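Local structure of alpha-1,4-endofucoidanase (Mariniflexile fucanivorans, 6DLH) at residues F56-E61 with I117-R123; L105-D109 with V168-W172; S150-R156 with D226-M232; G217-W223 with G261-A266. The protein hydrolyses internal alpha-1,4 linkages of the algal polysaccharide fucoidan as a retaining family 107 glycoside hydrolase, its catalytic domain being followed by Ig-like, calcium-binding domains. All coordinates share one frame; numbering follows the deposited sequence.

Contact 1 (F56-E61 with I117-R123); sequences FNGNIE and INLVAPR
The type I' turn F56-N59, in the loop that follows strand 46-49, is joined at N57 to L119 by a pair of reciprocal hydrogen bonds. N57 N donates to L119 O (2.7 Å), and L119 N returns a bond to N57 OD1 (2.8 Å) that runs nearly straight down the side-chain C=O. With CG beside its own backbone N (chi1 -66°), N57 serves this one residue with both its side-chain oxygen and its backbone N. Its ND2 is taken up by D164 O.

Both segments are loops of the parallel-stranded catalytic domain: the first leads to helix 66-71, the second from helix 100-104 to helix 129-139. A type I turn, G58-E61, overlaps the first turn and puts E61 beside R123. Here R123 and E61 form a side-on salt bridge, the two planes 17° apart: R123 NH2 donates to E61 OE1 at 3.0 Å and R123 NE to E61 OE2 at 3.1 Å, each on a syn lone pair. The anti lone pair of E61 OE2 takes the backbone N of R123 (2.9 Å), so three N-H groups of one residue hold the carboxylate and fix its rotation. L119 CD2 covers one face of the guanidinium, 4.0 Å above the plane and toward the rim. On the buried side, I60 and P122 lie alongside each other, with I60 CG2 4.0 Å from P122 CB, and P129 of helix 129-139 touches both side chains. The aliphatic part of E61 packs over the same proline, its CG 3.9 Å from P122 CB.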
# COMPACT_ATOMS: atom_id res chain seq x y z
N PHE A 56 4.60 -8.85 -0.73
CA PHE A 56 4.21 -10.24 -0.59
C PHE A 56 4.60 -10.79 0.78
O PHE A 56 5.42 -10.20 1.49
CB PHE A 56 4.90 -11.07 -1.67
CG PHE A 56 6.35 -10.70 -1.87
CD1 PHE A 56 7.30 -11.00 -0.90
CD2 PHE A 56 6.76 -10.03 -3.01
CE1 PHE A 56 8.63 -10.64 -1.08
CE2 PHE A 56 8.10 -9.69 -3.19
CZ PHE A 56 9.03 -9.99 -2.22
N ASN A 57 4.01 -11.95 1.14
CA ASN A 57 4.45 -12.79 2.24
C ASN A 57 4.33 -12.06 3.56
O ASN A 57 5.24 -12.11 4.39
CB ASN A 57 5.87 -13.34 2.02
CG ASN A 57 5.95 -14.28 0.84
OD1 ASN A 57 4.98 -14.96 0.50
ND2 ASN A 57 7.11 -14.32 0.20
N GLY A 58 3.19 -11.36 3.72
CA GLY A 58 2.85 -10.63 4.94
C GLY A 58 3.43 -9.22 5.01
O GLY A 58 3.01 -8.43 5.86
N ASN A 59 4.39 -8.90 4.13
CA ASN A 59 5.09 -7.62 4.13
C ASN A 59 4.13 -6.43 4.24
O ASN A 59 4.45 -5.47 4.93
CB ASN A 59 6.04 -7.47 2.94
CG ASN A 59 7.27 -8.36 3.01
OD1 ASN A 59 7.66 -8.82 4.08
ND2 ASN A 59 7.90 -8.58 1.87
N ILE A 60 2.96 -6.49 3.58
CA ILE A 60 2.08 -5.33 3.45
C ILE A 60 1.15 -5.20 4.66
O ILE A 60 0.52 -4.16 4.86
CB ILE A 60 1.29 -5.35 2.12
CG1 ILE A 60 0.61 -4.01 1.82
CG2 ILE A 60 0.29 -6.50 2.10
CD1 ILE A 60 1.56 -2.86 1.58
N GLU A 61 1.05 -6.27 5.46
CA GLU A 61 0.19 -6.25 6.64
C GLU A 61 0.60 -5.10 7.56
O GLU A 61 1.77 -4.96 7.91
CB GLU A 61 0.26 -7.60 7.34
CG GLU A 61 -0.59 -8.66 6.67
CD GLU A 61 -0.15 -10.10 6.89
OE1 GLU A 61 0.96 -10.32 7.43
OE2 GLU A 61 -0.91 -11.00 6.49
N ILE A 117 5.98 -17.87 2.19
CA ILE A 117 6.38 -17.95 0.79
C ILE A 117 5.13 -18.34 0.01
O ILE A 117 4.26 -19.03 0.54
CB ILE A 117 7.56 -18.94 0.62
CG1 ILE A 117 8.69 -18.35 -0.24
CG2 ILE A 117 7.10 -20.29 0.09
CD1 ILE A 117 10.05 -18.92 0.06
N ASN A 118 5.02 -17.83 -1.23
CA ASN A 118 3.84 -18.05 -2.06
C ASN A 118 2.61 -17.35 -1.50
O ASN A 118 1.49 -17.67 -1.89
CB ASN A 118 3.56 -19.54 -2.30
CG ASN A 118 4.43 -20.16 -3.37
OD1 ASN A 118 4.40 -19.75 -4.53
ND2 ASN A 118 5.22 -21.15 -2.99
N LEU A 119 2.81 -16.38 -0.58
CA LEU A 119 1.69 -15.59 -0.10
C LEU A 119 1.70 -14.23 -0.79
O LEU A 119 2.63 -13.44 -0.60
CB LEU A 119 1.76 -15.47 1.43
CG LEU A 119 0.65 -14.62 2.07
CD1 LEU A 119 -0.73 -15.24 1.86
CD2 LEU A 119 0.92 -14.39 3.55
N VAL A 120 0.67 -13.97 -1.60
CA VAL A 120 0.66 -12.81 -2.48
C VAL A 120 -0.57 -11.96 -2.20
O VAL A 120 -1.00 -11.19 -3.04
CB VAL A 120 0.79 -13.17 -3.97
CG1 VAL A 120 2.20 -13.59 -4.35
CG2 VAL A 120 -0.23 -14.21 -4.43
N ALA A 121 -1.13 -12.13 -0.99
CA ALA A 121 -2.08 -11.18 -0.44
C ALA A 121 -1.82 -11.04 1.05
O ALA A 121 -1.07 -11.82 1.63
CB ALA A 121 -3.50 -11.62 -0.74
N PRO A 122 -2.39 -10.01 1.72
CA PRO A 122 -2.42 -9.99 3.19
C PRO A 122 -3.45 -11.00 3.69
O PRO A 122 -4.55 -11.09 3.14
CB PRO A 122 -2.88 -8.55 3.48
CG PRO A 122 -3.74 -8.19 2.28
CD PRO A 122 -3.04 -8.84 1.11
N ARG A 123 -3.07 -11.76 4.73
CA ARG A 123 -3.93 -12.77 5.32
C ARG A 123 -5.21 -12.11 5.84
O ARG A 123 -5.15 -11.15 6.60
CB ARG A 123 -3.21 -13.53 6.44
CG ARG A 123 -1.99 -14.32 6.00
CD ARG A 123 -1.14 -14.74 7.18
NE ARG A 123 -0.13 -13.77 7.56
CZ ARG A 123 1.16 -14.04 7.77
NH1 ARG A 123 1.60 -15.29 7.70
NH2 ARG A 123 2.01 -13.07 8.07

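Contact 2 (L105-D109 with V168-W172); sequences LWQGD and VSARW
L105 and R171 bring the two backbones to 6.1 Å between their CA atoms, where the chain leaving helix 100-104 meets the first turn of helix 168-176. Q107 ends the helical run with a positive phi, and W106-D109 form a type I' turn, a loop whose carbonyls and carboxylate are gathered round one arginine from the helix.

R171 stretches out fully from CG to NE and delivers its guanidinium to that turn. D109 OD2 lies in the guanidinium plane between the two terminal nitrogens, 2.7 Å from both R171 NH1 and R171 NH2. This is an end-on salt bridge to a single oxygen, and the carboxylate plane stands almost perpendicular, 87° away. R171 NH2 also donates to L105 O (2.9 Å) and, weakly, to W106 O. Over the face, Q107 lays its amide nearly parallel to the guanidinium, with OE1 3.1 Å above the centre, a position too poorly angled for a hydrogen bond. D167 forms a second salt bridge with R171 NH1, so two aspartates probably share in offsetting its charge.

Behind the polar group, L105 runs alongside the stem of R171, head to tail with it, and rests CD2 on the helix, 3.8 Å from V168 CG1 and 3.6 Å from W172 CB. The turn is also closed from within: W106 NE1 donates to D109 O at 3.0 Å, in the carbonyl plane and on a lone pair.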
# COMPACT_ATOMS: atom_id res chain seq x y z
N LEU A 105 -4.02 -20.16 -2.41
CA LEU A 105 -2.87 -20.41 -3.25
C LEU A 105 -1.60 -20.47 -2.40
O LEU A 105 -0.57 -20.97 -2.85
CB LEU A 105 -2.75 -19.27 -4.27
CG LEU A 105 -3.41 -19.50 -5.63
CD1 LEU A 105 -4.92 -19.34 -5.55
CD2 LEU A 105 -2.84 -18.52 -6.65
N TRP A 106 -1.66 -19.90 -1.19
CA TRP A 106 -0.53 -19.92 -0.28
C TRP A 106 -0.20 -21.35 0.11
O TRP A 106 0.93 -21.80 -0.10
CB TRP A 106 -0.82 -19.04 0.95
CG TRP A 106 0.23 -19.08 2.02
CD1 TRP A 106 1.56 -19.32 1.85
CD2 TRP A 106 0.04 -18.82 3.42
NE1 TRP A 106 2.21 -19.25 3.06
CE2 TRP A 106 1.30 -18.93 4.04
CE3 TRP A 106 -1.07 -18.51 4.21
CZ2 TRP A 106 1.48 -18.76 5.41
CZ3 TRP A 106 -0.90 -18.33 5.57
CH2 TRP A 106 0.36 -18.46 6.16
N GLN A 107 -1.19 -22.06 0.68
CA GLN A 107 -1.06 -23.43 1.16
C GLN A 107 -0.09 -23.49 2.35
O GLN A 107 0.37 -24.56 2.72
CB GLN A 107 -0.67 -24.39 0.03
CG GLN A 107 -1.82 -24.70 -0.93
CD GLN A 107 -1.41 -25.42 -2.19
OE1 GLN A 107 -0.26 -25.85 -2.36
NE2 GLN A 107 -2.36 -25.56 -3.10
N GLY A 108 0.20 -22.32 2.93
CA GLY A 108 0.93 -22.22 4.18
C GLY A 108 2.42 -22.52 4.05
O GLY A 108 3.08 -22.79 5.05
N ASP A 109 2.96 -22.46 2.82
CA ASP A 109 4.35 -22.80 2.59
C ASP A 109 5.25 -21.79 3.30
O ASP A 109 4.87 -20.63 3.45
CB ASP A 109 4.67 -22.92 1.09
CG ASP A 109 3.63 -23.69 0.29
OD1 ASP A 109 3.14 -24.72 0.79
OD2 ASP A 109 3.31 -23.24 -0.83
N VAL A 168 2.96 -19.59 -7.43
CA VAL A 168 1.63 -19.02 -7.27
C VAL A 168 0.94 -18.94 -8.63
O VAL A 168 -0.26 -19.19 -8.73
CB VAL A 168 1.67 -17.65 -6.57
CG1 VAL A 168 0.48 -16.77 -6.95
CG2 VAL A 168 1.74 -17.80 -5.06
N SER A 169 1.71 -18.58 -9.67
CA SER A 169 1.17 -18.47 -11.02
C SER A 169 0.61 -19.82 -11.46
O SER A 169 -0.54 -19.91 -11.92
CB SER A 169 2.20 -17.92 -11.99
OG SER A 169 2.35 -16.52 -11.84
N ALA A 170 1.43 -20.87 -11.29
CA ALA A 170 1.04 -22.25 -11.55
C ALA A 170 -0.27 -22.57 -10.84
O ALA A 170 -1.23 -23.00 -11.49
CB ALA A 170 2.15 -23.19 -11.12
N ARG A 171 -0.33 -22.30 -9.53
CA ARG A 171 -1.45 -22.72 -8.70
C ARG A 171 -2.72 -21.97 -9.09
O ARG A 171 -3.82 -22.51 -8.95
CB ARG A 171 -1.13 -22.58 -7.21
CG ARG A 171 -0.09 -23.56 -6.70
CD ARG A 171 0.14 -23.43 -5.21
NE ARG A 171 1.40 -24.00 -4.77
CZ ARG A 171 1.93 -23.85 -3.56
NH1 ARG A 171 3.08 -24.45 -3.27
NH2 ARG A 171 1.33 -23.11 -2.65
N TRP A 172 -2.58 -20.72 -9.54
CA TRP A 172 -3.74 -19.94 -9.95
C TRP A 172 -4.41 -20.60 -11.15
O TRP A 172 -5.63 -20.76 -11.16
CB TRP A 172 -3.36 -18.48 -10.26
CG TRP A 172 -4.38 -17.75 -11.08
CD1 TRP A 172 -4.20 -17.24 -12.34
CD2 TRP A 172 -5.74 -17.47 -10.73
NE1 TRP A 172 -5.35 -16.64 -12.77
CE2 TRP A 172 -6.32 -16.77 -11.82
CE3 TRP A 172 -6.53 -17.72 -9.60
CZ2 TRP A 172 -7.63 -16.32 -11.80
CZ3 TRP A 172 -7.84 -17.28 -9.60
CH2 TRP A 172 -8.38 -16.59 -10.68

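Contact 3 (S150-R156 with D226-M232); sequences SYNLLAR and DSADNVM
Y151 is sandwiched between V231 and R156. V231 CB sits over one face, 3.8 Å from the ring centroid and only 11° off the normal, a CH-pi contact; over the opposite face lies R156 CG, 3.7 Å above the centre. S227 CB approaches the ring at its edge, so the tyrosine is held on three sides.

R156 runs on past the ring. Its CG is anti to the backbone N (chi1 -164°) and the chain stays extended to NE, which brings NH1 to S227 OG at 3.0 Å in a nearly straight bond (164°) lying in the guanidinium plane. A water accepts from R156 NH2 and is also hydrogen-bonded to S227 OG, closing a small ring; S227 OG is bonded to N149 ND2 as well.

S150, just before Y151 in the chain, grips one carbonyl twice. Its OG (2.6 Å) and its backbone N (2.9 Å) both donate to D226 O, reaching it from opposite faces of the carbonyl plane. The same side chain rests against the helix, with S150 CB 3.6 Å from V231 CG1.

The D226 carboxylate turns to N270 and Y147. S150 directly follows strand 143-149 and D226 ends the adjacent strand 222-226, so the contact spans the C-terminal ends of two parallel strands, packing the loop after the first against the start of helix 228-233, with M201 of helix 198-216 touching V231.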
# COMPACT_ATOMS: atom_id res chain seq x y z
N SER A 150 -2.30 -5.81 -15.67
CA SER A 150 -3.25 -6.62 -16.42
C SER A 150 -2.89 -8.10 -16.38
O SER A 150 -3.78 -8.94 -16.48
CB SER A 150 -3.38 -6.11 -17.84
OG SER A 150 -4.08 -4.87 -17.87
N TYR A 151 -1.59 -8.41 -16.23
CA TYR A 151 -1.08 -9.77 -16.19
C TYR A 151 -1.50 -10.46 -14.89
O TYR A 151 -1.50 -11.69 -14.83
CB TYR A 151 0.45 -9.80 -16.30
CG TYR A 151 0.99 -9.79 -17.71
CD1 TYR A 151 1.14 -10.97 -18.43
CD2 TYR A 151 1.34 -8.60 -18.33
CE1 TYR A 151 1.63 -10.96 -19.73
CE2 TYR A 151 1.84 -8.58 -19.62
CZ TYR A 151 1.98 -9.76 -20.33
OH TYR A 151 2.47 -9.73 -21.61
N ASN A 152 -1.82 -9.66 -13.86
CA ASN A 152 -2.41 -10.12 -12.61
C ASN A 152 -1.65 -11.35 -12.10
O ASN A 152 -0.43 -11.31 -11.97
CB ASN A 152 -3.94 -10.18 -12.71
CG ASN A 152 -4.44 -11.24 -13.67
OD1 ASN A 152 -4.51 -12.42 -13.33
ND2 ASN A 152 -4.81 -10.82 -14.87
N LEU A 153 -2.38 -12.45 -11.83
CA LEU A 153 -1.83 -13.63 -11.19
C LEU A 153 -1.00 -14.48 -12.16
O LEU A 153 -0.20 -15.31 -11.72
CB LEU A 153 -2.97 -14.44 -10.55
CG LEU A 153 -3.64 -13.77 -9.34
CD1 LEU A 153 -5.00 -14.38 -9.07
CD2 LEU A 153 -2.75 -13.85 -8.10
N LEU A 154 -1.15 -14.24 -13.47
CA LEU A 154 -0.34 -14.93 -14.47
C LEU A 154 1.11 -14.48 -14.37
O LEU A 154 1.41 -13.44 -13.79
CB LEU A 154 -0.90 -14.66 -15.87
CG LEU A 154 -2.17 -15.41 -16.26
CD1 LEU A 154 -2.24 -16.79 -15.60
CD2 LEU A 154 -3.42 -14.61 -15.94
N ALA A 155 2.01 -15.29 -14.94
CA ALA A 155 3.43 -14.96 -14.98
C ALA A 155 3.76 -14.26 -16.29
O ALA A 155 3.49 -14.78 -17.37
CB ALA A 155 4.25 -16.22 -14.81
N ARG A 156 4.35 -13.06 -16.18
CA ARG A 156 4.67 -12.24 -17.33
C ARG A 156 5.77 -12.92 -18.14
O ARG A 156 5.69 -12.98 -19.36
CB ARG A 156 5.09 -10.84 -16.87
CG ARG A 156 5.08 -9.77 -17.95
CD ARG A 156 5.83 -8.55 -17.46
NE ARG A 156 6.08 -7.57 -18.50
CZ ARG A 156 5.31 -6.51 -18.75
NH1 ARG A 156 4.22 -6.30 -18.02
NH2 ARG A 156 5.63 -5.68 -19.72
N ASP A 226 -2.60 -1.49 -16.29
CA ASP A 226 -1.32 -1.41 -16.97
C ASP A 226 -1.11 -2.68 -17.80
O ASP A 226 -1.77 -3.69 -17.55
CB ASP A 226 -0.20 -1.25 -15.94
CG ASP A 226 1.09 -0.67 -16.48
OD1 ASP A 226 1.12 -0.27 -17.67
OD2 ASP A 226 2.07 -0.60 -15.70
N SER A 227 -0.20 -2.60 -18.78
CA SER A 227 0.24 -3.75 -19.56
C SER A 227 -0.93 -4.42 -20.28
O SER A 227 -0.87 -5.61 -20.57
CB SER A 227 0.98 -4.74 -18.70
OG SER A 227 2.18 -4.17 -18.21
N ALA A 228 -1.97 -3.62 -20.58
CA ALA A 228 -3.24 -4.10 -21.11
C ALA A 228 -3.09 -4.60 -22.55
O ALA A 228 -3.61 -5.66 -22.88
CB ALA A 228 -4.28 -3.01 -20.99
N ASP A 229 -2.37 -3.87 -23.40
CA ASP A 229 -2.19 -4.32 -24.77
C ASP A 229 -1.23 -5.51 -24.83
O ASP A 229 -1.35 -6.35 -25.71
CB ASP A 229 -1.82 -3.19 -25.75
CG ASP A 229 -0.52 -2.49 -25.43
OD1 ASP A 229 0.09 -2.79 -24.39
OD2 ASP A 229 -0.12 -1.63 -26.24
N ASN A 230 -0.28 -5.57 -23.88
CA ASN A 230 0.68 -6.66 -23.82
C ASN A 230 -0.04 -8.00 -23.72
O ASN A 230 0.36 -8.96 -24.38
CB ASN A 230 1.67 -6.53 -22.66
CG ASN A 230 2.50 -5.26 -22.68
OD1 ASN A 230 1.99 -4.16 -22.47
ND2 ASN A 230 3.80 -5.41 -22.89
N VAL A 231 -1.08 -8.08 -22.89
CA VAL A 231 -1.69 -9.35 -22.55
C VAL A 231 -3.05 -9.52 -23.22
O VAL A 231 -3.38 -10.61 -23.69
CB VAL A 231 -1.76 -9.61 -21.03
CG1 VAL A 231 -2.60 -8.57 -20.29
CG2 VAL A 231 -2.26 -11.01 -20.71
N MET A 232 -3.84 -8.44 -23.28
CA MET A 232 -5.18 -8.54 -23.84
C MET A 232 -5.16 -8.54 -25.36
O MET A 232 -5.99 -9.19 -25.99
CB MET A 232 -6.09 -7.42 -23.33
CG MET A 232 -6.55 -7.70 -21.93
SD MET A 232 -6.78 -6.24 -20.92
CE MET A 232 -8.47 -5.79 -21.30
O HOH W 1 4.53 -3.31 -19.29

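Contact 4 (G217-W223 with G261-A266); sequences GDLIDAW and GNPNAA
A222 and A266 form a parallel beta bridge, the tight part of this contact. W223 N donates to A266 O (2.8 Å), and A266 N to D221 O (3.0 Å). Between them, A222 CA comes within 3.1 Å of A266 O in a CA-H...O contact. Next to the bridge a water lies between D221 O and N264 O. A265 CB meets the edge of the W223 indole, 4.0 Å from CD1, while I220 CG2 covers part of one indole face.

The other end is looser and nearer solvent, with D218 and N264 exposed and G217 and G261 simply passing each other. Here N262 does the work. With CG anti to the backbone N (chi1 -176°), its amide reaches across, and ND2 donates to I220 O at 2.9 Å, the carbonyl oxygen lying in the amide plane. Its OD1 accepts from N264 N, which sits well above the plane of the side-chain carbonyl, an Asx turn that shapes the loop.

The bridge starts the pairing of strand 222-226 with strand 266-269. On its other edge, strand 222-226 pairs with strand 143-149, where R143 and T144 hold the D221 carboxylate, and helix 198-216 packs on W223.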
# COMPACT_ATOMS: atom_id res chain seq x y z
N GLY A 217 -16.81 -0.61 -3.11
CA GLY A 217 -17.87 0.30 -3.51
C GLY A 217 -17.31 1.64 -3.98
O GLY A 217 -16.34 1.68 -4.74
N ASP A 218 -17.91 2.73 -3.50
CA ASP A 218 -17.58 4.06 -3.98
C ASP A 218 -16.33 4.61 -3.28
O ASP A 218 -16.04 5.80 -3.39
CB ASP A 218 -18.79 5.00 -3.86
CG ASP A 218 -19.12 5.39 -2.43
OD1 ASP A 218 -18.35 5.00 -1.52
OD2 ASP A 218 -20.14 6.09 -2.24
N LEU A 219 -15.60 3.75 -2.57
CA LEU A 219 -14.33 4.14 -1.98
C LEU A 219 -13.25 4.19 -3.07
O LEU A 219 -12.15 4.69 -2.83
CB LEU A 219 -13.97 3.15 -0.87
CG LEU A 219 -14.79 3.24 0.43
CD1 LEU A 219 -14.38 2.15 1.40
CD2 LEU A 219 -14.66 4.60 1.09
N ILE A 220 -13.60 3.66 -4.26
CA ILE A 220 -12.72 3.60 -5.42
C ILE A 220 -13.34 4.42 -6.55
O ILE A 220 -14.43 4.08 -7.01
CB ILE A 220 -12.52 2.13 -5.85
CG1 ILE A 220 -11.76 1.33 -4.79
CG2 ILE A 220 -11.85 2.06 -7.22
CD1 ILE A 220 -11.54 -0.12 -5.14
N ASP A 221 -12.65 5.47 -7.00
CA ASP A 221 -13.22 6.35 -8.02
C ASP A 221 -12.75 5.97 -9.42
O ASP A 221 -13.42 6.29 -10.40
CB ASP A 221 -12.98 7.83 -7.73
CG ASP A 221 -13.56 8.28 -6.40
OD1 ASP A 221 -12.92 8.02 -5.37
OD2 ASP A 221 -14.65 8.89 -6.41
N ALA A 222 -11.59 5.31 -9.52
CA ALA A 222 -10.95 5.07 -10.81
C ALA A 222 -10.09 3.82 -10.72
O ALA A 222 -9.56 3.53 -9.66
CB ALA A 222 -10.12 6.26 -11.22
N TRP A 223 -9.98 3.11 -11.85
CA TRP A 223 -9.08 1.98 -12.03
C TRP A 223 -8.20 2.23 -13.25
O TRP A 223 -8.71 2.57 -14.32
CB TRP A 223 -9.89 0.69 -12.26
CG TRP A 223 -10.80 0.26 -11.15
CD1 TRP A 223 -12.06 0.71 -10.90
CD2 TRP A 223 -10.54 -0.77 -10.18
NE1 TRP A 223 -12.59 0.05 -9.82
CE2 TRP A 223 -11.68 -0.87 -9.36
CE3 TRP A 223 -9.45 -1.61 -9.92
CZ2 TRP A 223 -11.76 -1.76 -8.30
CZ3 TRP A 223 -9.52 -2.50 -8.86
CH2 TRP A 223 -10.67 -2.57 -8.06
N GLY A 261 -19.26 -3.01 -8.76
CA GLY A 261 -19.06 -2.44 -7.43
C GLY A 261 -19.36 -0.94 -7.38
O GLY A 261 -20.04 -0.47 -6.47
N ASN A 262 -18.83 -0.20 -8.36
CA ASN A 262 -19.09 1.23 -8.48
C ASN A 262 -19.41 1.54 -9.94
O ASN A 262 -18.52 1.49 -10.79
CB ASN A 262 -17.92 2.08 -7.98
CG ASN A 262 -18.21 3.57 -8.01
OD1 ASN A 262 -19.34 4.00 -8.26
ND2 ASN A 262 -17.19 4.37 -7.74
N PRO A 263 -20.68 1.88 -10.27
CA PRO A 263 -21.07 2.11 -11.66
C PRO A 263 -20.50 3.42 -12.20
O PRO A 263 -20.59 3.70 -13.39
CB PRO A 263 -22.60 2.15 -11.61
CG PRO A 263 -22.92 2.61 -10.20
CD PRO A 263 -21.80 2.05 -9.34
N ASN A 264 -19.91 4.22 -11.30
CA ASN A 264 -19.39 5.53 -11.65
C ASN A 264 -17.86 5.49 -11.71
O ASN A 264 -17.23 6.50 -11.99
CB ASN A 264 -19.85 6.61 -10.67
CG ASN A 264 -21.34 6.89 -10.73
OD1 ASN A 264 -21.93 6.94 -11.81
ND2 ASN A 264 -21.94 7.10 -9.58
N ALA A 265 -17.28 4.32 -11.44
CA ALA A 265 -15.84 4.17 -11.47
C ALA A 265 -15.32 4.40 -12.89
O ALA A 265 -15.84 3.80 -13.84
CB ALA A 265 -15.45 2.81 -10.93
N ALA A 266 -14.32 5.27 -13.02
CA ALA A 266 -13.69 5.58 -14.30
C ALA A 266 -12.58 4.58 -14.59
O ALA A 266 -11.79 4.26 -13.69
CB ALA A 266 -13.17 7.00 -14.28
O HOH W 2 -15.24 8.01 -10.76

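In the fold
From the N terminus, contact 1 ties the loop after strand 46-49 to one after helix 100-104, closing a loop that includes strand 80-84. Contact 2 opens inside that span and closes on helix 168-176, so the two cross; they touch where I117 meets D109. Contact 3 opens before contact 2 closes and crosses it in turn, with S169 and L153 in touch. Contact 4 crosses contact 3. Contact 1 is in series with 3 and 4, and contact 2 with 4. Contacts 1 to 3 join loops and helices following successive parallel strands, whereas contact 4 lies where strands 222-226 and 266-269 begin, consistent with a barrel-like catalytic domain related to family 29 fucosidases.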